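Local coordinates for AbiEi antitoxin C-terminal domain-containing protein (Mycobacterium tuberculosis, PDB 1ZEL), which probably binds DNA through a winged helix-turn-helix module and carries an AbiEi-type antitoxin domain, its precise cellular role being unknown, at residues Ala185-Ile190 and Tyr236-Gly241. Sequence-based numbering, arbitrary orientation.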
loop_
_atom_site.group_PDB
_atom_site.type_symbol
_atom_site.label_atom_id
_atom_site.label_comp_id
_atom_site.label_asym_id
_atom_site.label_seq_id
_atom_site.Cartn_x
_atom_site.Cartn_y
_atom_site.Cartn_z
ATOM N N ALA A 185 8.440 9.433 1.649
ATOM C CA ALA A 185 7.531 9.011 2.714
ATOM C C ALA A 185 7.774 7.553 3.074
ATOM O O ALA A 185 7.678 7.173 4.242
ATOM C CB ALA A 185 6.074 9.277 2.344
ATOM N N LEU A 186 8.121 6.746 2.073
ATOM C CA LEU A 186 8.490 5.363 2.331
ATOM C C LEU A 186 9.714 5.291 3.240
ATOM O O LEU A 186 9.703 4.575 4.243
ATOM C CB LEU A 186 8.779 4.633 1.023
ATOM C CG LEU A 186 9.372 3.235 1.189
ATOM C CD1 LEU A 186 8.405 2.247 1.887
ATOM C CD2 LEU A 186 9.771 2.767 -0.164
ATOM N N LEU A 187 10.750 6.058 2.913
ATOM C CA LEU A 187 11.986 5.982 3.669
ATOM C C LEU A 187 11.703 6.448 5.097
ATOM O O LEU A 187 12.171 5.839 6.072
ATOM C CB LEU A 187 13.077 6.843 3.026
ATOM C CG LEU A 187 14.507 6.680 3.550
ATOM C CD1 LEU A 187 15.531 6.947 2.431
ATOM C CD2 LEU A 187 14.732 7.638 4.764
ATOM N N VAL A 188 10.960 7.539 5.234
ATOM C CA VAL A 188 10.655 8.033 6.583
ATOM C C VAL A 188 9.807 7.020 7.359
ATOM O O VAL A 188 10.002 6.826 8.556
ATOM C CB VAL A 188 10.018 9.418 6.565
ATOM C CG1 VAL A 188 9.572 9.808 7.969
ATOM C CG2 VAL A 188 11.053 10.442 6.013
ATOM N N GLN A 189 8.899 6.351 6.667
ATOM C CA GLN A 189 8.061 5.351 7.319
ATOM C C GLN A 189 8.923 4.253 7.918
ATOM O O GLN A 189 8.791 3.907 9.090
ATOM C CB GLN A 189 7.084 4.718 6.324
ATOM C CG GLN A 189 6.199 3.647 6.988
ATOM C CD GLN A 189 5.653 2.646 6.009
ATOM O OE1 GLN A 189 5.361 2.980 4.873
ATOM N NE2 GLN A 189 5.492 1.402 6.452
ATOM N N ILE A 190 9.808 3.690 7.099
ATOM C CA ILE A 190 10.551 2.524 7.549
ATOM C C ILE A 190 11.675 2.907 8.554
ATOM O O ILE A 190 12.089 2.080 9.367
ATOM C CB ILE A 190 11.071 1.741 6.331
ATOM C CG1 ILE A 190 12.125 2.547 5.584
ATOM C CG2 ILE A 190 9.908 1.482 5.344
ATOM C CD1 ILE A 190 12.771 1.757 4.424
ATOM N N TYR A 236 21.024 7.321 8.495
ATOM C CA TYR A 236 21.788 6.096 8.281
ATOM C C TYR A 236 21.391 5.348 6.992
ATOM O O TYR A 236 22.238 4.738 6.333
ATOM C CB TYR A 236 21.590 5.161 9.475
ATOM C CG TYR A 236 22.381 3.888 9.369
ATOM C CD1 TYR A 236 23.768 3.903 9.464
ATOM C CD2 TYR A 236 21.746 2.660 9.190
ATOM C CE1 TYR A 236 24.515 2.732 9.379
ATOM C CE2 TYR A 236 22.490 1.481 9.096
ATOM C CZ TYR A 236 23.867 1.526 9.187
ATOM O OH TYR A 236 24.597 0.360 9.107
ATOM N N LEU A 237 20.104 5.370 6.647
ATOM C CA LEU A 237 19.661 4.826 5.342
ATOM C C LEU A 237 20.288 5.592 4.165
ATOM O O LEU A 237 20.755 4.984 3.187
ATOM C CB LEU A 237 18.109 4.777 5.251
ATOM C CG LEU A 237 17.426 3.704 6.144
ATOM C CD1 LEU A 237 15.902 3.852 6.087
ATOM C CD2 LEU A 237 17.823 2.259 5.781
ATOM N N LEU A 238 20.373 6.917 4.269
ATOM C CA LEU A 238 21.072 7.675 3.227
ATOM C C LEU A 238 22.508 7.206 3.091
ATOM O O LEU A 238 22.988 7.015 1.979
ATOM C CB LEU A 238 21.026 9.182 3.468
ATOM C CG LEU A 238 19.660 9.877 3.363
ATOM C CD1 LEU A 238 19.796 11.391 3.376
ATOM C CD2 LEU A 238 18.913 9.441 2.132
ATOM N N ASP A 239 23.172 7.039 4.240
ATOM C CA ASP A 239 24.561 6.593 4.315
ATOM C C ASP A 239 24.686 5.224 3.656
ATOM O O ASP A 239 25.521 5.018 2.776
ATOM C CB ASP A 239 24.984 6.543 5.801
ATOM C CG ASP A 239 26.497 6.442 5.990
ATOM O OD1 ASP A 239 27.045 5.386 5.678
ATOM O OD2 ASP A 239 27.124 7.428 6.446
ATOM N N SER A 240 23.821 4.304 4.076
ATOM C CA SER A 240 23.759 2.951 3.538
ATOM C C SER A 240 23.462 2.886 2.030
ATOM O O SER A 240 23.903 1.948 1.352
ATOM C CB SER A 240 22.712 2.147 4.321
ATOM O OG SER A 240 23.067 2.135 5.707
ATOM N N GLY A 241 22.752 3.890 1.508
ATOM C CA GLY A 241 22.495 3.988 0.064
ATOM C C GLY A 241 23.597 4.722 -0.658
ATOM O O GLY A 241 23.419 5.199 -1.780
#
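L237 meets both L187 and I190 where two helices pack in the helical part of the AbiEi antitoxin C-terminal domain. The short axes of 185-190 and 236-240 run at 117° to each other. They come no closer than 11.5 Å, so only side chains bridge the gap, and no hydrogen bond crosses it. L237 and L187 have the most surface buried here. Their CB atoms face the opposite helix, and the two side chains pass alongside one another, heading opposite ways. CD1 of L237 lies 4.0 Å from CG of L187, at the fork of that side chain, with CD2 of L187 slightly farther away. CG of L187 stands anti to its backbone N (chi1 -169°), which carries the branch out toward the second helix. The CD1 methyl of L187 lies 4.2 Å from CD2 of L238. All four side chains are buried. Helix 207-212 packs against this group, with L210 on L187, L207 on L237 and V211 on L238. V288 of helix 288-296 also touches L237. I190 adds a smaller contact from one helical turn after L187. CG1 of I190 lies 4.0 Å from CD1 of L237, and CD1 of I190 is 4.1 Å from that same methyl.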